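PDB 1OMO: alanine dehydrogenase from Archaeoglobus fulgidus, which catalyses the reversible NAD(+)-dependent oxidative deamination of L-alanine to pyruvate and ammonium, and assembles as a homodimer. Local coordinates for residues L107-A112 with F288-L293; M21-E26 with V298-V303; I15-A20 with L141-R146; I236-L241 with H265-E270. All coordinates share one frame; numbering follows the deposited sequence.

After strand 3-6 and helix 8-12, the chain enters helix 17-32, whose start (I15-A20) meets L141-R146 in contact 3, while its next turns (M21-E26) wait for V298-V303 to close contact 2, the longest loop of the set. Contact 1, L107-A112 with F288-L293, opens and closes inside that loop, and contact 4, I236-L241 with H265-E270, is nested inside contact 1. Contact 3 crosses both contacts 1 and 2, because its segments alternate with theirs, and it closes before contact 4 opens. Helix 17-32 thus joins a Rossmann helix to the C-terminal helix 294-311, whereas contacts 1 and 4 lie on neighbouring strands, 285-289 and 234-238, of the parallel sheet beside NAD.

Contact 1 of 4, residues L107-A112 with F288-L293; sequences LRTGAA and FDSTGL. With NAD (nicotinamide-adenine-dinucleotide), chain D.
R108 reaches G292 through two turns of its chain: CG sits between the backbone N and the carbonyl carbon (chi1 60°), and a second bend at chi2 (68°) turns CD. The guanidinium then lies beside the loop that follows strand 285-289, with NH1 3.3 Å from G292 CA and L293 N over one face, toward its rim. T109 contributes from the same helical turn, its OG1 placed anti to the carbonyl carbon, where it accepts a weak bond from R108 NH1 and also pairs with T105 O. Further along, A112 CB touches F288 CE1 at 4.3 Å, an apolar flank to the site.

No hydrogen bond joins the two segments directly; the nicotinamide carboxamide of NAD lies between them and is bonded to R108. R108 NH1 donates to its O7N at 2.9 Å, the oxygen lying at the guanidinium edge and in its plane. G292, having no side chain, lets its CA approach O7N to 3.0 Å, while S290 O stands 3.2 Å from the carboxamide N7N. T109 OG1 comes within 3.0 Å of C4N, the carbon that takes up hydride. R108 NE forms a salt bridge with D297, a second-shell partner that helps position the guanidinium. The carboxamide is thus bonded by R108 and approached closely by the backbone of S290 and G292, and the arginine charge would probably polarise its C=O.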
loop_
_atom_site.group_PDB
_atom_site.type_symbol
_atom_site.label_atom_id
_atom_site.label_comp_id
_atom_site.label_asym_id
_atom_site.label_seq_id
_atom_site.Cartn_x
_atom_site.Cartn_y
_atom_site.Cartn_z
ATOM N N LEU A 107 6.815 -17.342 -8.808
ATOM C CA LEU A 107 7.413 -18.404 -8.011
ATOM C C LEU A 107 6.511 -18.819 -6.862
ATOM O O LEU A 107 6.195 -20.002 -6.725
ATOM C CB LEU A 107 8.758 -17.948 -7.451
ATOM C CG LEU A 107 9.941 -18.923 -7.329
ATOM C CD1 LEU A 107 10.525 -18.817 -5.937
ATOM C CD2 LEU A 107 9.561 -20.325 -7.637
ATOM N N ARG A 108 6.076 -17.860 -6.034
ATOM C CA ARG A 108 5.270 -18.226 -4.892
ATOM C C ARG A 108 3.842 -18.650 -5.261
ATOM O O ARG A 108 3.142 -19.234 -4.448
ATOM C CB ARG A 108 5.273 -17.117 -3.834
ATOM C CG ARG A 108 4.741 -15.741 -4.247
ATOM C CD ARG A 108 3.234 -15.684 -4.543
ATOM N NE ARG A 108 2.698 -14.324 -4.373
ATOM C CZ ARG A 108 1.557 -13.883 -4.908
ATOM N NH1 ARG A 108 0.831 -14.682 -5.674
ATOM N NH2 ARG A 108 1.102 -12.664 -4.622
ATOM N N THR A 109 3.410 -18.358 -6.477
ATOM C CA THR A 109 2.073 -18.786 -6.908
ATOM C C THR A 109 2.299 -20.236 -7.287
ATOM O O THR A 109 1.500 -21.112 -6.950
ATOM C CB THR A 109 1.577 -17.967 -8.130
ATOM O OG1 THR A 109 1.625 -16.567 -7.785
ATOM C CG2 THR A 109 0.131 -18.366 -8.491
ATOM N N GLY A 110 3.414 -20.500 -7.951
ATOM C CA GLY A 110 3.710 -21.875 -8.273
ATOM C C GLY A 110 3.804 -22.691 -6.991
ATOM O O GLY A 110 3.182 -23.757 -6.864
ATOM N N ALA A 111 4.576 -22.192 -6.017
ATOM C CA ALA A 111 4.751 -22.905 -4.751
ATOM C C ALA A 111 3.394 -23.216 -4.088
ATOM O O ALA A 111 3.168 -24.342 -3.624
ATOM C CB ALA A 111 5.648 -22.089 -3.799
ATOM N N ALA A 112 2.489 -22.235 -4.045
ATOM C CA ALA A 112 1.187 -22.483 -3.432
ATOM C C ALA A 112 0.448 -23.605 -4.155
ATOM O O ALA A 112 -0.136 -24.467 -3.516
ATOM C CB ALA A 112 0.343 -21.216 -3.413
ATOM N N PHE A 288 -8.648 -25.833 -5.274
ATOM C CA PHE A 288 -7.884 -24.838 -4.560
ATOM C C PHE A 288 -8.040 -23.537 -5.403
ATOM O O PHE A 288 -7.548 -23.447 -6.524
ATOM C CB PHE A 288 -6.396 -25.203 -4.462
ATOM C CG PHE A 288 -5.532 -24.060 -3.964
ATOM C CD1 PHE A 288 -4.438 -23.616 -4.697
ATOM C CD2 PHE A 288 -5.809 -23.442 -2.752
ATOM C CE1 PHE A 288 -3.632 -22.573 -4.224
ATOM C CE2 PHE A 288 -5.014 -22.412 -2.275
ATOM C CZ PHE A 288 -3.916 -21.970 -3.007
ATOM N N ASP A 289 -8.750 -22.565 -4.839
ATOM C CA ASP A 289 -8.990 -21.257 -5.435
ATOM C C ASP A 289 -7.867 -20.309 -4.974
ATOM O O ASP A 289 -7.878 -19.802 -3.848
ATOM C CB ASP A 289 -10.334 -20.713 -4.963
ATOM C CG ASP A 289 -10.854 -19.622 -5.856
ATOM O OD1 ASP A 289 -12.023 -19.246 -5.701
ATOM O OD2 ASP A 289 -10.101 -19.137 -6.730
ATOM N N SER A 290 -6.916 -20.067 -5.867
ATOM C CA SER A 290 -5.779 -19.239 -5.564
ATOM C C SER A 290 -5.913 -17.787 -6.037
ATOM O O SER A 290 -6.274 -17.518 -7.182
ATOM C CB SER A 290 -4.548 -19.919 -6.162
ATOM O OG SER A 290 -3.387 -19.145 -6.094
ATOM N N THR A 291 -5.653 -16.850 -5.135
ATOM C CA THR A 291 -5.715 -15.444 -5.504
ATOM C C THR A 291 -4.398 -14.699 -5.324
ATOM O O THR A 291 -4.236 -13.627 -5.899
ATOM C CB THR A 291 -6.815 -14.652 -4.716
ATOM O OG1 THR A 291 -6.505 -14.626 -3.314
ATOM C CG2 THR A 291 -8.188 -15.294 -4.903
ATOM N N GLY A 292 -3.468 -15.245 -4.541
ATOM C CA GLY A 292 -2.189 -14.568 -4.276
ATOM C C GLY A 292 -2.306 -13.692 -3.019
ATOM O O GLY A 292 -3.053 -12.706 -3.002
ATOM N N LEU A 293 -1.574 -14.040 -1.961
ATOM C CA LEU A 293 -1.693 -13.278 -0.717
ATOM C C LEU A 293 -0.416 -12.538 -0.326
ATOM O O LEU A 293 0.687 -13.037 -0.556
ATOM C CB LEU A 293 -2.093 -14.222 0.413
ATOM C CG LEU A 293 -3.028 -15.411 0.123
ATOM C CD1 LEU A 293 -3.142 -16.267 1.406
ATOM C CD2 LEU A 293 -4.378 -14.945 -0.321
HETATM P PA NAD D . 0.334 -15.714 -19.761
HETATM O O1A NAD D . -0.352 -14.743 -20.649
HETATM O O2A NAD D . 1.825 -15.998 -19.984
HETATM O O5B NAD D . -0.349 -17.206 -19.571
HETATM C C5B NAD D . -1.779 -17.471 -19.890
HETATM C C4B NAD D . -1.795 -18.545 -21.009
HETATM O O4B NAD D . -3.256 -18.781 -21.219
HETATM C C3B NAD D . -1.298 -18.101 -22.466
HETATM O O3B NAD D . -0.245 -19.017 -22.967
HETATM C C2B NAD D . -2.565 -18.085 -23.355
HETATM O O2B NAD D . -2.445 -18.289 -24.716
HETATM C C1B NAD D . -3.462 -19.096 -22.576
HETATM N N9A NAD D . -4.868 -18.869 -22.742
HETATM C C8A NAD D . -5.619 -17.713 -22.807
HETATM N N7A NAD D . -6.909 -17.932 -22.948
HETATM C C5A NAD D . -7.093 -19.245 -22.988
HETATM C C6A NAD D . -8.299 -20.065 -23.115
HETATM N N6A NAD D . -9.486 -19.531 -23.250
HETATM N N1A NAD D . -8.075 -21.430 -23.100
HETATM C C2A NAD D . -6.854 -22.002 -22.976
HETATM N N3A NAD D . -5.663 -21.251 -22.856
HETATM C C4A NAD D . -5.838 -19.876 -22.849
HETATM O O3 NAD D . 0.180 -15.489 -18.118
HETATM P PN NAD D . 0.796 -16.252 -16.730
HETATM O O1N NAD D . 1.468 -17.525 -17.174
HETATM O O2N NAD D . 1.503 -15.215 -15.880
HETATM O O5D NAD D . -0.689 -16.646 -16.036
HETATM C C5D NAD D . -1.653 -15.410 -16.162
HETATM C C4D NAD D . -2.921 -15.598 -15.396
HETATM O O4D NAD D . -2.532 -15.915 -13.945
HETATM C C3D NAD D . -3.830 -14.333 -15.283
HETATM O O3D NAD D . -5.210 -14.672 -15.054
HETATM C C2D NAD D . -3.172 -13.631 -14.091
HETATM O O2D NAD D . -3.822 -12.479 -13.664
HETATM C C1D NAD D . -3.065 -14.850 -13.058
HETATM N N1N NAD D . -2.031 -14.840 -11.966
HETATM C C2N NAD D . -2.607 -15.149 -10.658
HETATM C C3N NAD D . -1.623 -15.343 -9.622
HETATM C C7N NAD D . -2.281 -15.677 -8.152
HETATM O O7N NAD D . -1.599 -15.410 -7.121
HETATM N N7N NAD D . -3.529 -16.244 -8.117
HETATM C C4N NAD D . -0.216 -15.280 -9.766
HETATM C C5N NAD D . 0.211 -14.970 -11.121
HETATM C C6N NAD D . -0.675 -14.762 -12.189
#

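Contact 2 of 4, residues M21-E26 with V298-V303; sequences MNAVEE and VAVAKV
A23 and A299 meet at the centre of a helix-helix packing contact between helix 17-32 and helix 294-311, whose short segments run roughly antiparallel, at 141° between their N-to-C directions. The case illustrates how small residues let helices come close: the axes approach to 8.7 Å, and the nearest CA atoms, those of A23 and A299, are 5.7 Å apart. Here the methyl groups face each other, CB to CB at 4.1 Å, and A299 CB also rests against the carbonyl oxygen of A23 at 3.8 Å. Side chain meets side chain only through apolar carbons, with no hydrogen bond passing from one helix to the other.

Both flanks are looser than this alanine pair, and they differ in burial. V303, partly exposed, offers CG2 to A23 CB at 4.4 Å. E26 and K302 take no part in the interface: the carboxylate of E26 turns aside to a salt bridge with R29, and K302 NZ bonds to M59 O.

The other flank, by contrast, is buried against helix 102-120, where V24 lies on R108 and V300 on T104. Because helix 294-311 follows strand 285-289 of the Rossmann sheet and leads to strand 315-317 of the mixed sheet, the interface lies where the two parts of the fold meet. In V24, CG1 is anti to the backbone N (chi1 173°), and its other branch, CG2, touches V300 CG2 at 4.4 Å.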
loop_
_atom_site.group_PDB
_atom_site.type_symbol
_atom_site.label_atom_id
_atom_site.label_comp_id
_atom_site.label_asym_id
_atom_site.label_seq_id
_atom_site.Cartn_x
_atom_site.Cartn_y
_atom_site.Cartn_z
ATOM N N MET A 21 8.527 -23.023 -1.504
ATOM C CA MET A 21 7.475 -23.917 -1.026
ATOM C C MET A 21 7.405 -24.013 0.487
ATOM O O MET A 21 6.311 -24.039 1.067
ATOM C CB MET A 21 7.621 -25.327 -1.626
ATOM C CG MET A 21 7.041 -25.429 -3.054
ATOM S SD MET A 21 7.441 -26.901 -4.027
ATOM C CE MET A 21 6.198 -27.970 -3.417
ATOM N N ASN A 22 8.563 -24.053 1.134
ATOM C CA ASN A 22 8.574 -24.128 2.586
ATOM C C ASN A 22 8.043 -22.855 3.212
ATOM O O ASN A 22 7.314 -22.920 4.193
ATOM C CB ASN A 22 9.984 -24.388 3.102
ATOM C CG ASN A 22 10.380 -25.832 2.965
ATOM O OD1 ASN A 22 11.570 -26.166 2.958
ATOM N ND2 ASN A 22 9.381 -26.710 2.857
ATOM N N ALA A 23 8.428 -21.720 2.632
ATOM C CA ALA A 23 8.019 -20.407 3.114
ATOM C C ALA A 23 6.530 -20.173 2.938
ATOM O O ALA A 23 5.865 -19.679 3.842
ATOM C CB ALA A 23 8.816 -19.305 2.389
ATOM N N VAL A 24 5.999 -20.554 1.786
ATOM C CA VAL A 24 4.585 -20.354 1.526
ATOM C C VAL A 24 3.732 -21.248 2.415
ATOM O O VAL A 24 2.675 -20.838 2.897
ATOM C CB VAL A 24 4.253 -20.584 0.009
ATOM C CG1 VAL A 24 2.743 -20.544 -0.245
ATOM C CG2 VAL A 24 4.917 -19.506 -0.808
ATOM N N GLU A 25 4.206 -22.463 2.665
ATOM C CA GLU A 25 3.477 -23.385 3.533
ATOM C C GLU A 25 3.402 -22.840 4.971
ATOM O O GLU A 25 2.323 -22.817 5.602
ATOM C CB GLU A 25 4.147 -24.757 3.522
ATOM C CG GLU A 25 3.430 -25.803 4.405
ATOM C CD GLU A 25 3.835 -27.226 4.051
ATOM O OE1 GLU A 25 5.012 -27.445 3.700
ATOM O OE2 GLU A 25 2.995 -28.134 4.135
ATOM N N GLU A 26 4.540 -22.379 5.491
ATOM C CA GLU A 26 4.574 -21.829 6.862
ATOM C C GLU A 26 3.734 -20.539 6.932
ATOM O O GLU A 26 3.037 -20.287 7.906
ATOM C CB GLU A 26 6.039 -21.603 7.283
ATOM C CG GLU A 26 6.250 -21.042 8.668
ATOM C CD GLU A 26 5.715 -21.924 9.804
ATOM O OE1 GLU A 26 5.953 -21.557 10.970
ATOM O OE2 GLU A 26 5.076 -22.975 9.553
ATOM N N VAL A 298 5.735 -11.522 1.335
ATOM C CA VAL A 298 6.680 -11.183 2.412
ATOM C C VAL A 298 7.530 -12.393 2.843
ATOM O O VAL A 298 8.774 -12.290 2.939
ATOM C CB VAL A 298 5.964 -10.584 3.640
ATOM C CG1 VAL A 298 6.993 -10.287 4.745
ATOM C CG2 VAL A 298 5.260 -9.276 3.237
ATOM N N ALA A 299 6.876 -13.536 3.067
ATOM C CA ALA A 299 7.576 -14.771 3.456
ATOM C C ALA A 299 8.702 -15.027 2.463
ATOM O O ALA A 299 9.873 -15.194 2.821
ATOM C CB ALA A 299 6.608 -15.960 3.452
ATOM N N VAL A 300 8.342 -15.033 1.198
ATOM C CA VAL A 300 9.316 -15.269 0.179
ATOM C C VAL A 300 10.370 -14.156 0.079
ATOM O O VAL A 300 11.524 -14.435 -0.214
ATOM C CB VAL A 300 8.615 -15.484 -1.169
ATOM C CG1 VAL A 300 9.441 -14.887 -2.270
ATOM C CG2 VAL A 300 8.415 -16.987 -1.416
ATOM N N ALA A 301 9.992 -12.905 0.297
ATOM C CA ALA A 301 10.983 -11.839 0.226
ATOM C C ALA A 301 12.000 -11.975 1.382
ATOM O O ALA A 301 13.190 -11.627 1.238
ATOM C CB ALA A 301 10.296 -10.472 0.257
ATOM N N LYS A 302 11.537 -12.487 2.522
ATOM C CA LYS A 302 12.423 -12.697 3.663
ATOM C C LYS A 302 13.554 -13.665 3.288
ATOM O O LYS A 302 14.712 -13.487 3.691
ATOM C CB LYS A 302 11.663 -13.271 4.859
ATOM C CG LYS A 302 12.601 -14.147 5.724
ATOM C CD LYS A 302 12.034 -14.511 7.076
ATOM C CE LYS A 302 13.096 -15.211 7.945
ATOM N NZ LYS A 302 12.651 -15.281 9.355
ATOM N N VAL A 303 13.222 -14.702 2.529
ATOM C CA VAL A 303 14.230 -15.671 2.129
ATOM C C VAL A 303 15.236 -15.077 1.160
ATOM O O VAL A 303 16.426 -15.363 1.251
ATOM C CB VAL A 303 13.576 -16.892 1.499
ATOM C CG1 VAL A 303 14.630 -17.738 0.785
ATOM C CG2 VAL A 303 12.881 -17.707 2.583
#

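Contact 3 of 4, residues I15-A20 with L141-R146; sequences ISMDEA and LEALRR
M17 lays its side chain against A143 and R146, packing the first turn of helix 17-32 on helix 135-147, the helix that follows strand 127-131 of the Rossmann fold and whose Q136 binds NAD. Its CB lies over one face of the R146 guanidinium, 3.8 Å from NH1. CG, anti to the backbone N (chi1 167°), sits between A143 CA and R146 NE. A bend at chi2 (56°) then brings SD to 3.9 Å from A143 CB, and a second bend leaves CE at 4.0 Å from A143 N, close to E142 CB.

Outside this buried strip the contact is polar and more exposed. D18 crosses R146 with its carboxylate plane 61° from the guanidinium, and the resulting salt bridge, D18 OD1 to R146 NE, is long at 3.8 Å. Within helix 135-147, E142 OE2 accepts from R146 NH2 and from both NE and NH2 of R145, while E142 OE1 pairs with Y169 OH; the four charged residues make one salt-bridge network. A water completes the junction at the helix N-cap: it pairs with S16 OG, accepts from D18 N and R146 NH1, and donates to D18 OD1 at 2.9 Å.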
loop_
_atom_site.group_PDB
_atom_site.type_symbol
_atom_site.label_atom_id
_atom_site.label_comp_id
_atom_site.label_asym_id
_atom_site.label_seq_id
_atom_site.Cartn_x
_atom_site.Cartn_y
_atom_site.Cartn_z
ATOM N N ILE A 15 16.490 -17.642 -4.453
ATOM C CA ILE A 15 15.488 -18.526 -3.856
ATOM C C ILE A 15 15.325 -19.740 -4.720
ATOM O O ILE A 15 15.402 -19.681 -5.939
ATOM C CB ILE A 15 14.021 -17.982 -3.762
ATOM C CG1 ILE A 15 13.848 -16.871 -2.751
ATOM C CG2 ILE A 15 13.135 -19.072 -3.147
ATOM C CD1 ILE A 15 12.406 -16.917 -2.140
ATOM N N SER A 16 15.025 -20.822 -4.038
ATOM C CA SER A 16 14.797 -22.134 -4.615
ATOM C C SER A 16 13.285 -22.359 -4.633
ATOM O O SER A 16 12.586 -21.806 -3.797
ATOM C CB SER A 16 15.432 -23.177 -3.689
ATOM O OG SER A 16 15.407 -24.426 -4.309
ATOM N N MET A 17 12.782 -23.185 -5.545
ATOM C CA MET A 17 11.355 -23.455 -5.564
ATOM C C MET A 17 11.057 -24.151 -4.249
ATOM O O MET A 17 10.006 -23.953 -3.663
ATOM C CB MET A 17 10.969 -24.371 -6.726
ATOM C CG MET A 17 9.521 -24.945 -6.614
ATOM S SD MET A 17 8.265 -23.670 -6.470
ATOM C CE MET A 17 7.929 -23.190 -8.165
ATOM N N ASP A 18 11.995 -24.966 -3.781
ATOM C CA ASP A 18 11.806 -25.650 -2.515
ATOM C C ASP A 18 11.779 -24.633 -1.379
ATOM O O ASP A 18 10.932 -24.708 -0.505
ATOM C CB ASP A 18 12.918 -26.679 -2.296
ATOM C CG ASP A 18 12.639 -27.993 -3.013
ATOM O OD1 ASP A 18 13.470 -28.414 -3.835
ATOM O OD2 ASP A 18 11.584 -28.607 -2.748
ATOM N N GLU A 19 12.693 -23.670 -1.390
ATOM C CA GLU A 19 12.686 -22.664 -0.333
ATOM C C GLU A 19 11.335 -21.939 -0.383
ATOM O O GLU A 19 10.693 -21.734 0.636
ATOM C CB GLU A 19 13.816 -21.650 -0.530
ATOM C CG GLU A 19 15.202 -22.167 -0.187
ATOM C CD GLU A 19 16.269 -21.134 -0.485
ATOM O OE1 GLU A 19 16.290 -20.631 -1.643
ATOM O OE2 GLU A 19 17.076 -20.832 0.435
ATOM N N ALA A 20 10.909 -21.585 -1.591
ATOM C CA ALA A 20 9.640 -20.881 -1.792
ATOM C C ALA A 20 8.488 -21.715 -1.249
ATOM O O ALA A 20 7.585 -21.176 -0.608
ATOM C CB ALA A 20 9.420 -20.588 -3.298
ATOM N N LEU A 141 3.928 -26.544 -12.662
ATOM C CA LEU A 141 4.543 -27.814 -13.028
ATOM C C LEU A 141 5.758 -28.095 -12.153
ATOM O O LEU A 141 5.887 -29.184 -11.626
ATOM C CB LEU A 141 4.963 -27.771 -14.501
ATOM C CG LEU A 141 5.562 -28.958 -15.280
ATOM C CD1 LEU A 141 7.009 -29.048 -14.989
ATOM C CD2 LEU A 141 4.864 -30.269 -14.948
ATOM N N GLU A 142 6.632 -27.102 -11.997
ATOM C CA GLU A 142 7.829 -27.255 -11.194
ATOM C C GLU A 142 7.535 -27.471 -9.705
ATOM O O GLU A 142 8.219 -28.240 -9.057
ATOM C CB GLU A 142 8.763 -26.049 -11.365
ATOM C CG GLU A 142 9.384 -25.927 -12.730
ATOM C CD GLU A 142 10.415 -27.016 -13.043
ATOM O OE1 GLU A 142 10.810 -27.136 -14.230
ATOM O OE2 GLU A 142 10.841 -27.738 -12.116
ATOM N N ALA A 143 6.551 -26.773 -9.157
ATOM C CA ALA A 143 6.220 -26.971 -7.761
ATOM C C ALA A 143 5.652 -28.387 -7.567
ATOM O O ALA A 143 6.030 -29.104 -6.617
ATOM C CB ALA A 143 5.214 -25.957 -7.319
ATOM N N LEU A 144 4.742 -28.775 -8.461
ATOM C CA LEU A 144 4.097 -30.072 -8.388
ATOM C C LEU A 144 5.061 -31.253 -8.488
ATOM O O LEU A 144 4.859 -32.293 -7.830
ATOM C CB LEU A 144 3.007 -30.187 -9.475
ATOM C CG LEU A 144 1.737 -29.330 -9.322
ATOM C CD1 LEU A 144 0.933 -29.337 -10.619
ATOM C CD2 LEU A 144 0.880 -29.892 -8.168
ATOM N N ARG A 145 6.105 -31.137 -9.294
ATOM C CA ARG A 145 6.980 -32.268 -9.340
ATOM C C ARG A 145 7.844 -32.347 -8.093
ATOM O O ARG A 145 8.580 -33.292 -7.913
ATOM C CB ARG A 145 7.802 -32.313 -10.628
ATOM C CG ARG A 145 8.721 -31.197 -10.878
ATOM C CD ARG A 145 9.416 -31.493 -12.182
ATOM N NE ARG A 145 10.504 -30.569 -12.417
ATOM C CZ ARG A 145 11.611 -30.889 -13.075
ATOM N NH1 ARG A 145 11.767 -32.113 -13.548
ATOM N NH2 ARG A 145 12.540 -29.967 -13.293
ATOM N N ARG A 146 7.749 -31.371 -7.205
ATOM C CA ARG A 146 8.514 -31.481 -5.967
ATOM C C ARG A 146 7.670 -32.377 -5.075
ATOM O O ARG A 146 8.155 -32.943 -4.128
ATOM C CB ARG A 146 8.687 -30.120 -5.280
ATOM C CG ARG A 146 10.047 -29.478 -5.474
ATOM C CD ARG A 146 10.336 -29.226 -6.925
ATOM N NE ARG A 146 11.534 -28.421 -7.097
ATOM C CZ ARG A 146 11.906 -27.874 -8.252
ATOM N NH1 ARG A 146 13.028 -27.154 -8.317
ATOM N NH2 ARG A 146 11.152 -28.047 -9.338
HETATM O O HOH W 1 14.216 -26.265 -5.646
#

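Contact 4 of 4, residues I236-L241 with H265-E270; sequences IVVDDL and HATIGE
V237 and V238 pair with A266 and T267 in a parallel beta ladder at one edge of the Rossmann sheet, where 264-267 is an outermost strand of the sheet within this chain and 234-238 its neighbour; helices 241-247 and 251-255 fill the connection. H265 N donates to I236 O and V238 N to A266 O, both at 3.0 Å, and T267 CA adds a CA-H...O contact to V238 O. V237 and A266 direct their side chains to one face, V238 and T267 to the other. With CG1 anti to the backbone N (chi1 175°), V237 packs that branch on I268, 4.1 Å from its CB.

Where the edge strand turns into helix 268-273, T267 and E270 form a capping box, with T267 N bonded to E270 OE1 and E270 N to T267 OG1. I268 N donates to V238 O at 2.8 Å, nearly along the C=O axis, and a water accepts from G269 N while donating to D239 O. The first three amides of the helix are thus satisfied by strand, water and cap.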
loop_
_atom_site.group_PDB
_atom_site.type_symbol
_atom_site.label_atom_id
_atom_site.label_comp_id
_atom_site.label_asym_id
_atom_site.label_seq_id
_atom_site.Cartn_x
_atom_site.Cartn_y
_atom_site.Cartn_z
ATOM N N ILE A 236 -14.417 -26.879 -2.056
ATOM C CA ILE A 236 -13.630 -25.715 -2.442
ATOM C C ILE A 236 -12.733 -25.232 -1.301
ATOM O O ILE A 236 -13.182 -24.993 -0.196
ATOM C CB ILE A 236 -14.568 -24.557 -2.864
ATOM C CG1 ILE A 236 -15.573 -25.046 -3.910
ATOM C CG2 ILE A 236 -13.749 -23.379 -3.441
ATOM C CD1 ILE A 236 -16.690 -24.025 -4.185
ATOM N N VAL A 237 -11.453 -25.102 -1.575
ATOM C CA VAL A 237 -10.540 -24.622 -0.561
ATOM C C VAL A 237 -9.899 -23.342 -1.104
ATOM O O VAL A 237 -9.134 -23.374 -2.078
ATOM C CB VAL A 237 -9.471 -25.704 -0.216
ATOM C CG1 VAL A 237 -8.398 -25.155 0.778
ATOM C CG2 VAL A 237 -10.181 -26.879 0.461
ATOM N N VAL A 238 -10.212 -22.212 -0.473
ATOM C CA VAL A 238 -9.652 -20.976 -0.956
ATOM C C VAL A 238 -8.362 -20.539 -0.259
ATOM O O VAL A 238 -7.898 -21.100 0.724
ATOM C CB VAL A 238 -10.662 -19.787 -0.890
ATOM C CG1 VAL A 238 -12.008 -20.186 -1.469
ATOM C CG2 VAL A 238 -10.805 -19.302 0.536
ATOM N N ASP A 239 -7.812 -19.497 -0.852
ATOM C CA ASP A 239 -6.616 -18.789 -0.478
ATOM C C ASP A 239 -6.918 -17.933 0.742
ATOM O O ASP A 239 -6.309 -18.014 1.803
ATOM C CB ASP A 239 -6.308 -17.801 -1.597
ATOM C CG ASP A 239 -4.942 -17.885 -1.988
ATOM O OD1 ASP A 239 -4.531 -17.163 -2.895
ATOM O OD2 ASP A 239 -4.265 -18.723 -1.355
ATOM N N ASP A 240 -7.858 -17.043 0.507
ATOM C CA ASP A 240 -8.288 -16.079 1.464
ATOM C C ASP A 240 -9.724 -15.957 1.103
ATOM O O ASP A 240 -10.058 -15.711 -0.052
ATOM C CB ASP A 240 -7.570 -14.772 1.191
ATOM C CG ASP A 240 -8.088 -13.659 2.036
ATOM O OD1 ASP A 240 -7.527 -13.448 3.124
ATOM O OD2 ASP A 240 -9.080 -13.006 1.636
ATOM N N LEU A 241 -10.594 -16.154 2.064
ATOM C CA LEU A 241 -11.998 -16.085 1.756
ATOM C C LEU A 241 -12.416 -14.793 1.046
ATOM O O LEU A 241 -13.032 -14.844 -0.030
ATOM C CB LEU A 241 -12.827 -16.283 3.025
ATOM C CG LEU A 241 -14.330 -16.212 2.763
ATOM C CD1 LEU A 241 -14.734 -17.197 1.665
ATOM C CD2 LEU A 241 -15.079 -16.494 4.074
ATOM N N HIS A 265 -15.420 -24.755 1.772
ATOM C CA HIS A 265 -15.065 -25.654 2.851
ATOM C C HIS A 265 -14.023 -25.151 3.864
ATOM O O HIS A 265 -14.180 -25.339 5.077
ATOM C CB HIS A 265 -14.597 -26.992 2.263
ATOM C CG HIS A 265 -14.159 -27.976 3.297
ATOM N ND1 HIS A 265 -12.955 -28.650 3.224
ATOM C CD2 HIS A 265 -14.732 -28.357 4.461
ATOM C CE1 HIS A 265 -12.808 -29.395 4.302
ATOM N NE2 HIS A 265 -13.871 -29.235 5.069
ATOM N N ALA A 266 -12.960 -24.533 3.373
ATOM C CA ALA A 266 -11.913 -24.070 4.265
ATOM C C ALA A 266 -10.943 -23.198 3.492
ATOM O O ALA A 266 -11.084 -23.061 2.290
ATOM C CB ALA A 266 -11.178 -25.297 4.815
ATOM N N THR A 267 -9.975 -22.606 4.182
ATOM C CA THR A 267 -8.913 -21.843 3.527
ATOM C C THR A 267 -7.780 -22.877 3.546
ATOM O O THR A 267 -7.814 -23.830 4.317
ATOM C CB THR A 267 -8.441 -20.617 4.341
ATOM O OG1 THR A 267 -7.883 -21.061 5.584
ATOM C CG2 THR A 267 -9.598 -19.660 4.629
ATOM N N ILE A 268 -6.776 -22.714 2.707
ATOM C CA ILE A 268 -5.687 -23.682 2.679
ATOM C C ILE A 268 -4.893 -23.691 4.000
ATOM O O ILE A 268 -4.357 -24.727 4.393
ATOM C CB ILE A 268 -4.765 -23.408 1.459
ATOM C CG1 ILE A 268 -3.732 -24.519 1.313
ATOM C CG2 ILE A 268 -4.110 -22.040 1.602
ATOM C CD1 ILE A 268 -4.323 -25.879 1.338
ATOM N N GLY A 269 -4.836 -22.532 4.681
ATOM C CA GLY A 269 -4.127 -22.411 5.948
ATOM C C GLY A 269 -4.836 -23.233 7.012
ATOM O O GLY A 269 -4.213 -23.895 7.843
ATOM N N GLU A 270 -6.156 -23.208 6.996
ATOM C CA GLU A 270 -6.875 -23.975 7.973
ATOM C C GLU A 270 -6.578 -25.449 7.789
ATOM O O GLU A 270 -6.431 -26.173 8.773
ATOM C CB GLU A 270 -8.369 -23.755 7.852
ATOM C CG GLU A 270 -8.843 -22.429 8.392
ATOM C CD GLU A 270 -10.289 -22.198 8.030
ATOM O OE1 GLU A 270 -10.615 -22.350 6.851
ATOM O OE2 GLU A 270 -11.103 -21.878 8.908
HETATM O O HOH W 2 -5.093 -20.008 3.612
#